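Acyl-CoA dehydrogenase family protein (Porphyromonas gingivalis, PDB 2OKU) is probably a flavin-dependent acyl-CoA dehydrogenase, represented here by its helical C-terminal domain, which pairs with a second copy. Local coordinates at residues V2-Y14 and Q58-T72. Residues are numbered along the deposited sequence; the frame is centred on the assembly and turned at random.
Sequences VVAAIRHITTGTY and QELLDFQARRLVEMT
Thr72 OG1, which packs against Ile9, is gripped by two hydrogen bonds: it donates to Leu68 O at 3.0 Å, and a bridging water donates to it. The same water donates to Ile9 O at 2.8 Å, giving an indirect polar link between the segments, which share no direct hydrogen bond. Leu68 O also accepts from Thr72 N, the two donors approaching from opposite faces of its carbonyl plane. Thr72 OG1 lies beside its own backbone N (chi1 -57°), pointing back along the helix to Leu68 O, while the CG2 branch meets Tyr14 CB at 4.0 Å. Most of the remaining contact is aliphatic. Val69 CG2 serves two isoleucines, pressing tightly on Ile6 CG2 at 3.4 Å and touching Ile9 CG1 at 4.0 Å. The CD1 end of Ile6 continues to Ala65 CB, 3.7 Å away. Farther toward the start of helix 58-87, Val3 CG2 meets Leu61 CD2 at 3.6 Å, the two side chains crossing at about a right angle; Val3 also packs beside the Gln58 amide and Asp62 carboxylate. The short axes of 7-11 and 58-72 cross at 66°, so helix 7-11 runs obliquely over the long helix. Tyr14 OH and His8 NE2 both hydrogen-bond to Asp88 OD2 of the second subunit, whose Phe91 stacks on Tyr14 and packs on Val69. Apolar branches thus fasten the N-terminal segment to helix 58-87, water supplies the polar linkage, and Tyr14, His8 and Val69 extend the contact to the second subunit.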
ATOM      1  N   VAL A   2     -19.734  15.242   3.983  1.00 43.63           N
ATOM      2  CA  VAL A   2     -18.348  14.849   3.749  1.00 42.46           C
ATOM      3  C   VAL A   2     -17.565  15.031   5.055  1.00 41.21           C
ATOM      4  O   VAL A   2     -16.824  14.149   5.462  1.00 41.52           O
ATOM      5  CB  VAL A   2     -17.693  15.658   2.618  1.00 42.89           C
ATOM      6  CG1 VAL A   2     -16.286  15.977   2.969  1.00 43.41           C
ATOM      7  CG2 VAL A   2     -17.779  14.892   1.258  1.00 42.33           C
ATOM      8  N   VAL A   3     -17.743  16.180   5.694  1.00 40.18           N
ATOM      9  CA  VAL A   3     -17.230  16.425   7.051  1.00 39.24           C
ATOM     10  C   VAL A   3     -17.590  15.268   8.020  1.00 37.25           C
ATOM     11  O   VAL A   3     -16.707  14.728   8.687  1.00 36.93           O
ATOM     12  CB  VAL A   3     -17.720  17.814   7.583  1.00 39.80           C
ATOM     13  CG1 VAL A   3     -19.228  17.854   7.741  1.00 42.10           C
ATOM     14  CG2 VAL A   3     -17.039  18.189   8.887  1.00 41.13           C
ATOM     15  N   ALA A   4     -18.860  14.856   8.040  1.00 35.18           N
ATOM     16  CA  ALA A   4     -19.332  13.764   8.901  1.00 33.51           C
ATOM     17  C   ALA A   4     -18.658  12.450   8.535  1.00 31.73           C
ATOM     18  O   ALA A   4     -18.180  11.724   9.413  1.00 30.65           O
ATOM     19  CB  ALA A   4     -20.882  13.610   8.795  1.00 33.45           C
ATOM     20  N   ALA A   5     -18.625  12.145   7.240  1.00 29.81           N
ATOM     21  CA  ALA A   5     -18.006  10.905   6.745  1.00 29.84           C
ATOM     22  C   ALA A   5     -16.535  10.807   7.118  1.00 28.10           C
ATOM     23  O   ALA A   5     -15.942   9.714   7.098  1.00 29.31           O
ATOM     24  CB  ALA A   5     -18.155  10.805   5.204  1.00 29.91           C
ATOM     25  N   ILE A   6     -15.916  11.936   7.437  1.00 26.78           N
ATOM     26  CA  ILE A   6     -14.483  11.920   7.774  1.00 25.94           C
ATOM     27  C   ILE A   6     -14.159  12.392   9.204  1.00 24.31           C
ATOM     28  O   ILE A   6     -13.029  12.699   9.500  1.00 23.71           O
ATOM     29  CB  ILE A   6     -13.572  12.654   6.706  1.00 26.04           C
ATOM     30  CG1 ILE A   6     -13.557  14.168   6.832  1.00 26.85           C
ATOM     31  CG2 ILE A   6     -13.907  12.237   5.271  1.00 26.83           C
ATOM     32  CD1 ILE A   6     -12.246  14.756   6.216  1.00 27.50           C
ATOM     33  N   ARG A   7     -15.142  12.398  10.101  1.00 23.64           N
ATOM     34  CA  ARG A   7     -14.897  12.864  11.465  1.00 23.91           C
ATOM     35  C   ARG A   7     -13.739  12.128  12.162  1.00 21.85           C
ATOM     36  O   ARG A   7     -12.975  12.706  12.951  1.00 20.83           O
ATOM     37  CB  ARG A   7     -16.176  12.723  12.279  1.00 24.37           C
ATOM     38  CG  ARG A   7     -16.319  13.754  13.270  1.00 28.13           C
ATOM     39  CD  ARG A   7     -17.507  13.476  14.176  1.00 29.24           C
ATOM     40  NE  ARG A   7     -17.440  14.289  15.383  1.00 30.71           N
ATOM     41  CZ  ARG A   7     -18.035  15.475  15.516  1.00 34.32           C
ATOM     42  NH1 ARG A   7     -18.766  15.993  14.526  1.00 35.30           N
ATOM     43  NH2 ARG A   7     -17.927  16.144  16.659  1.00 36.12           N
ATOM     44  N   HIS A   8     -13.617  10.835  11.877  1.00 20.58           N
ATOM     45  CA  HIS A   8     -12.550  10.001  12.455  1.00 20.79           C
ATOM     46  C   HIS A   8     -11.164  10.391  11.889  1.00 20.72           C
ATOM     47  O   HIS A   8     -10.149  10.316  12.585  1.00 19.33           O
ATOM     48  CB  HIS A   8     -12.871   8.506  12.251  1.00 20.78           C
ATOM     49  CG  HIS A   8     -12.887   8.072  10.809  1.00 19.81           C
ATOM     50  ND1 HIS A   8     -13.631   8.713   9.843  1.00 20.21           N
ATOM     51  CD2 HIS A   8     -12.273   7.034  10.188  1.00 21.15           C
ATOM     52  CE1 HIS A   8     -13.455   8.098   8.682  1.00 23.56           C
ATOM     53  NE2 HIS A   8     -12.625   7.083   8.861  1.00 19.37           N
ATOM     54  N   ILE A   9     -11.143  10.879  10.649  1.00 20.99           N
ATOM     55  CA  ILE A   9      -9.934  11.427  10.013  1.00 21.12           C
ATOM     56  C   ILE A   9      -9.502  12.763  10.626  1.00 21.36           C
ATOM     57  O   ILE A   9      -8.334  12.924  11.031  1.00 22.41           O
ATOM     58  CB  ILE A   9     -10.145  11.614   8.468  1.00 21.74           C
ATOM     59  CG1 ILE A   9     -10.554  10.287   7.822  1.00 21.59           C
ATOM     60  CG2 ILE A   9      -8.904  12.329   7.801  1.00 21.59           C
ATOM     61  CD1 ILE A   9      -9.549   9.138   7.947  1.00 23.14           C
ATOM     62  N   THR A  10     -10.420  13.715  10.735  1.00 21.72           N
ATOM     63  CA  THR A  10     -10.081  14.989  11.319  1.00 22.16           C
ATOM     64  C   THR A  10      -9.702  14.839  12.786  1.00 22.23           C
ATOM     65  O   THR A  10      -8.790  15.521  13.263  1.00 23.21           O
ATOM     66  CB  THR A  10     -11.186  16.036  11.114  1.00 23.40           C
ATOM     67  OG1 THR A  10     -12.440  15.526  11.561  1.00 22.93           O
ATOM     68  CG2 THR A  10     -11.280  16.382   9.631  1.00 25.19           C
ATOM     69  N   THR A  11     -10.362  13.919  13.495  1.00 20.86           N
ATOM     70  CA  THR A  11     -10.040  13.695  14.902  1.00 21.30           C
ATOM     71  C   THR A  11      -8.713  12.959  15.088  1.00 20.88           C
ATOM     72  O   THR A  11      -7.979  13.209  16.062  1.00 22.22           O
ATOM     73  CB  THR A  11     -11.195  13.009  15.666  1.00 21.28           C
ATOM     74  OG1 THR A  11     -12.272  13.939  15.767  1.00 22.36           O
ATOM     75  CG2 THR A  11     -10.767  12.610  17.096  1.00 21.20           C
ATOM     76  N   GLY A  12      -8.370  12.098  14.146  1.00 19.56           N
ATOM     77  CA  GLY A  12      -7.109  11.400  14.157  1.00 19.31           C
ATOM     78  C   GLY A  12      -7.146  10.034  14.819  1.00 19.06           C
ATOM     79  O   GLY A  12      -6.206   9.649  15.509  1.00 19.50           O
ATOM     80  N   THR A  13      -8.223   9.288  14.611  1.00 18.25           N
ATOM     81  CA  THR A  13      -8.301   7.931  15.154  1.00 18.09           C
ATOM     82  C   THR A  13      -7.218   6.993  14.579  1.00 18.65           C
ATOM     83  O   THR A  13      -6.653   6.169  15.313  1.00 19.07           O
ATOM     84  CB  THR A  13      -9.700   7.314  14.918  1.00 18.91           C
ATOM     85  OG1 THR A  13      -9.931   7.199  13.524  1.00 17.03           O
ATOM     86  CG2 THR A  13     -10.836   8.163  15.572  1.00 17.35           C
ATOM     87  N   TYR A  14      -6.889   7.129  13.288  1.00 18.49           N
ATOM     88  CA  TYR A  14      -5.798   6.328  12.723  1.00 18.81           C
ATOM     89  C   TYR A  14      -4.427   6.787  13.190  1.00 18.37           C
ATOM     90  O   TYR A  14      -3.512   5.977  13.341  1.00 18.17           O
ATOM     91  CB  TYR A  14      -5.793   6.368  11.205  1.00 18.92           C
ATOM     92  CG  TYR A  14      -6.869   5.585  10.528  1.00 18.36           C
ATOM     93  CD1 TYR A  14      -6.796   4.194  10.449  1.00 20.25           C
ATOM     94  CD2 TYR A  14      -7.955   6.218   9.936  1.00 18.32           C
ATOM     95  CE1 TYR A  14      -7.778   3.461   9.786  1.00 19.26           C
ATOM     96  CE2 TYR A  14      -8.938   5.500   9.279  1.00 18.80           C
ATOM     97  CZ  TYR A  14      -8.844   4.130   9.199  1.00 20.70           C
ATOM     98  OH  TYR A  14      -9.829   3.424   8.537  1.00 20.69           O
ATOM     99  N   GLN A  58     -15.663  25.842   7.036  1.00 30.59           N
ATOM    100  CA  GLN A  58     -16.350  24.614   6.700  1.00 29.92           C
ATOM    101  C   GLN A  58     -16.304  24.279   5.211  1.00 29.40           C
ATOM    102  O   GLN A  58     -16.169  23.110   4.840  1.00 28.55           O
ATOM    103  CB  GLN A  58     -17.810  24.645   7.156  1.00 31.18           C
ATOM    104  CG  GLN A  58     -18.507  23.289   6.945  1.00 32.57           C
ATOM    105  CD  GLN A  58     -17.753  22.131   7.612  1.00 37.93           C
ATOM    106  OE1 GLN A  58     -17.537  22.149   8.830  1.00 42.11           O
ATOM    107  NE2 GLN A  58     -17.329  21.125   6.810  1.00 39.39           N
ATOM    108  N   GLU A  59     -16.424  25.292   4.356  1.00 28.25           N
ATOM    109  CA  GLU A  59     -16.322  25.073   2.921  1.00 27.98           C
ATOM    110  C   GLU A  59     -14.960  24.518   2.516  1.00 26.23           C
ATOM    111  O   GLU A  59     -14.880  23.620   1.695  1.00 25.33           O
ATOM    112  CB  GLU A  59     -16.563  26.370   2.149  1.00 29.05           C
ATOM    113  CG  GLU A  59     -17.985  26.844   2.238  1.00 32.50           C
ATOM    114  CD  GLU A  59     -18.969  25.830   1.695  1.00 36.41           C
ATOM    115  OE1 GLU A  59     -18.669  25.181   0.670  1.00 39.13           O
ATOM    116  OE2 GLU A  59     -20.054  25.683   2.300  1.00 41.85           O
ATOM    117  N   LEU A  60     -13.910  25.084   3.088  1.00 25.53           N
ATOM    118  CA  LEU A  60     -12.547  24.627   2.847  1.00 25.32           C
ATOM    119  C   LEU A  60     -12.392  23.181   3.295  1.00 24.72           C
ATOM    120  O   LEU A  60     -11.823  22.373   2.577  1.00 23.60           O
ATOM    121  CB  LEU A  60     -11.531  25.506   3.571  1.00 25.23           C
ATOM    122  CG  LEU A  60     -10.049  25.173   3.299  1.00 25.32           C
ATOM    123  CD1 LEU A  60      -9.657  25.405   1.828  1.00 23.80           C
ATOM    124  CD2 LEU A  60      -9.178  25.997   4.204  1.00 25.10           C
ATOM    125  N   LEU A  61     -12.900  22.853   4.484  1.00 24.55           N
ATOM    126  CA  LEU A  61     -12.771  21.479   4.993  1.00 24.67           C
ATOM    127  C   LEU A  61     -13.468  20.519   4.067  1.00 23.78           C
ATOM    128  O   LEU A  61     -12.952  19.485   3.756  1.00 23.64           O
ATOM    129  CB  LEU A  61     -13.342  21.345   6.416  1.00 24.50           C
ATOM    130  CG  LEU A  61     -13.300  19.944   7.042  1.00 25.85           C
ATOM    131  CD1 LEU A  61     -11.851  19.403   7.087  1.00 25.47           C
ATOM    132  CD2 LEU A  61     -13.909  19.962   8.456  1.00 25.99           C
ATOM    133  N   ASP A  62     -14.677  20.859   3.636  1.00 24.06           N
ATOM    134  CA  ASP A  62     -15.411  20.020   2.716  1.00 24.29           C
ATOM    135  C   ASP A  62     -14.660  19.826   1.395  1.00 23.84           C
ATOM    136  O   ASP A  62     -14.624  18.728   0.826  1.00 24.32           O
ATOM    137  CB  ASP A  62     -16.784  20.647   2.441  1.00 25.47           C
ATOM    138  CG  ASP A  62     -17.673  20.653   3.660  1.00 30.29           C
ATOM    139  OD1 ASP A  62     -17.400  19.896   4.633  1.00 36.53           O
ATOM    140  OD2 ASP A  62     -18.649  21.434   3.662  1.00 36.29           O
ATOM    141  N   PHE A  63     -14.062  20.904   0.898  1.00 23.50           N
ATOM    142  CA  PHE A  63     -13.304  20.859  -0.368  1.00 22.57           C
ATOM    143  C   PHE A  63     -12.041  19.966  -0.264  1.00 21.70           C
ATOM    144  O   PHE A  63     -11.698  19.237  -1.197  1.00 21.90           O
ATOM    145  CB  PHE A  63     -12.919  22.281  -0.769  1.00 22.48           C
ATOM    146  CG  PHE A  63     -12.087  22.352  -1.987  1.00 22.78           C
ATOM    147  CD1 PHE A  63     -12.634  22.086  -3.241  1.00 23.13           C
ATOM    148  CD2 PHE A  63     -10.737  22.688  -1.895  1.00 23.03           C
ATOM    149  CE1 PHE A  63     -11.834  22.148  -4.392  1.00 24.88           C
ATOM    150  CE2 PHE A  63      -9.929  22.743  -3.030  1.00 23.36           C
ATOM    151  CZ  PHE A  63     -10.471  22.480  -4.283  1.00 23.98           C
ATOM    152  N   GLN A  64     -11.358  20.062   0.875  1.00 20.98           N
ATOM    153  CA  GLN A  64     -10.101  19.356   1.119  1.00 20.65           C
ATOM    154  C   GLN A  64     -10.287  18.000   1.765  1.00 20.99           C
ATOM    155  O   GLN A  64      -9.308  17.276   1.973  1.00 20.60           O
ATOM    156  CB  GLN A  64      -9.191  20.198   2.013  1.00 20.19           C
ATOM    157  CG  GLN A  64      -8.830  21.602   1.506  1.00 19.85           C
ATOM    158  CD  GLN A  64      -8.019  21.623   0.217  1.00 20.59           C
ATOM    159  OE1 GLN A  64      -8.063  20.684  -0.582  1.00 20.35           O
ATOM    160  NE2 GLN A  64      -7.299  22.732  -0.012  1.00 22.19           N
ATOM    161  N   ALA A  65     -11.526  17.639   2.090  1.00 20.86           N
ATOM    162  CA  ALA A  65     -11.802  16.382   2.822  1.00 21.06           C
ATOM    163  C   ALA A  65     -11.169  15.133   2.237  1.00 21.43           C
ATOM    164  O   ALA A  65     -10.484  14.393   2.950  1.00 20.66           O
ATOM    165  CB  ALA A  65     -13.337  16.164   3.020  1.00 20.48           C
ATOM    166  N   ARG A  66     -11.388  14.881   0.953  1.00 21.55           N
ATOM    167  CA  ARG A  66     -10.841  13.698   0.316  1.00 23.64           C
ATOM    168  C   ARG A  66      -9.301  13.703   0.344  1.00 21.57           C
ATOM    169  O   ARG A  66      -8.689  12.657   0.545  1.00 20.42           O
ATOM    170  CB  ARG A  66     -11.329  13.577  -1.100  1.00 24.88           C
ATOM    171  CG  ARG A  66     -10.795  12.393  -1.817  1.00 28.51           C
ATOM    172  CD  ARG A  66     -11.180  12.417  -3.275  1.00 32.64           C
ATOM    173  NE  ARG A  66     -12.609  12.212  -3.497  1.00 40.24           N
ATOM    174  CZ  ARG A  66     -13.139  12.047  -4.710  1.00 43.52           C
ATOM    175  NH1 ARG A  66     -12.342  12.066  -5.784  1.00 46.79           N
ATOM    176  NH2 ARG A  66     -14.453  11.845  -4.859  1.00 43.96           N
ATOM    177  N   ARG A  67      -8.680  14.873   0.171  1.00 20.60           N
ATOM    178  CA  ARG A  67      -7.202  14.968   0.284  1.00 21.61           C
ATOM    179  C   ARG A  67      -6.681  14.653   1.698  1.00 20.41           C
ATOM    180  O   ARG A  67      -5.625  14.026   1.858  1.00 20.50           O
ATOM    181  CB  ARG A  67      -6.717  16.349  -0.157  1.00 21.02           C
ATOM    182  CG  ARG A  67      -6.777  16.515  -1.631  1.00 22.34           C
ATOM    183  CD  ARG A  67      -6.394  17.922  -2.045  1.00 24.56           C
ATOM    184  NE  ARG A  67      -6.780  18.030  -3.404  1.00 28.57           N
ATOM    185  CZ  ARG A  67      -7.890  18.609  -3.879  1.00 25.27           C
ATOM    186  NH1 ARG A  67      -8.763  19.274  -3.147  1.00 25.20           N
ATOM    187  NH2 ARG A  67      -8.079  18.534  -5.150  1.00 26.03           N
ATOM    188  N   LEU A  68      -7.430  15.061   2.715  1.00 20.54           N
ATOM    189  CA  LEU A  68      -7.046  14.746   4.091  1.00 20.41           C
ATOM    190  C   LEU A  68      -7.198  13.252   4.361  1.00 19.41           C
ATOM    191  O   LEU A  68      -6.365  12.680   5.059  1.00 20.59           O
ATOM    192  CB  LEU A  68      -7.854  15.563   5.073  1.00 20.41           C
ATOM    193  CG  LEU A  68      -7.652  17.090   4.996  1.00 20.75           C
ATOM    194  CD1 LEU A  68      -8.544  17.757   6.045  1.00 21.37           C
ATOM    195  CD2 LEU A  68      -6.165  17.480   5.157  1.00 21.96           C
ATOM    196  N   VAL A  69      -8.255  12.636   3.821  1.00 19.36           N
ATOM    197  CA  VAL A  69      -8.389  11.179   3.848  1.00 19.10           C
ATOM    198  C   VAL A  69      -7.166  10.503   3.174  1.00 19.26           C
ATOM    199  O   VAL A  69      -6.512   9.640   3.771  1.00 19.20           O
ATOM    200  CB  VAL A  69      -9.690  10.681   3.194  1.00 18.43           C
ATOM    201  CG1 VAL A  69      -9.670   9.137   3.112  1.00 18.53           C
ATOM    202  CG2 VAL A  69     -10.945  11.187   3.925  1.00 17.29           C
ATOM    203  N   GLU A  70      -6.847  10.911   1.947  1.00 19.74           N
ATOM    204  CA  GLU A  70      -5.704  10.367   1.232  1.00 21.07           C
ATOM    205  C   GLU A  70      -4.384  10.531   1.985  1.00 19.85           C
ATOM    206  O   GLU A  70      -3.584   9.601   2.047  1.00 19.27           O
ATOM    207  CB  GLU A  70      -5.573  11.019  -0.127  1.00 22.02           C
ATOM    208  CG  GLU A  70      -6.668  10.655  -1.080  1.00 25.25           C
ATOM    209  CD  GLU A  70      -6.480  11.406  -2.398  1.00 28.72           C
ATOM    210  OE1 GLU A  70      -5.319  11.382  -2.939  1.00 34.75           O
ATOM    211  OE2 GLU A  70      -7.473  12.007  -2.856  1.00 36.68           O
HETATM  212  N   MSE A  71      -4.180  11.722   2.548  1.00 19.78           N
HETATM  213  CA  MSE A  71      -2.984  12.037   3.305  1.00 20.20           C
HETATM  214  C   MSE A  71      -2.827  11.025   4.449  1.00 19.80           C
HETATM  215  O   MSE A  71      -1.736  10.488   4.710  1.00 20.77           O
HETATM  216  CB  MSE A  71      -3.095  13.470   3.844  1.00 20.45           C
HETATM  217  CG  MSE A  71      -1.840  13.984   4.485  1.00 22.68           C
HETATM  218 SE   MSE A  71      -0.550  14.495   3.049  1.00 29.99          SE
HETATM  219  CE  MSE A  71       0.914  15.057   4.282  1.00 23.72           C
ATOM    220  N   THR A  72      -3.940  10.733   5.113  1.00 18.62           N
ATOM    221  CA  THR A  72      -3.958   9.750   6.170  1.00 18.24           C
ATOM    222  C   THR A  72      -3.722   8.324   5.668  1.00 18.12           C
ATOM    223  O   THR A  72      -2.966   7.566   6.300  1.00 18.16           O
ATOM    224  CB  THR A  72      -5.298   9.841   6.977  1.00 18.69           C
ATOM    225  OG1 THR A  72      -5.459  11.183   7.489  1.00 19.79           O
ATOM    226  CG2 THR A  72      -5.280   8.842   8.132  1.00 18.53           C
TER
HETATM  227  O   HOH W   1      -6.184  11.262  10.293  1.00 19.11           O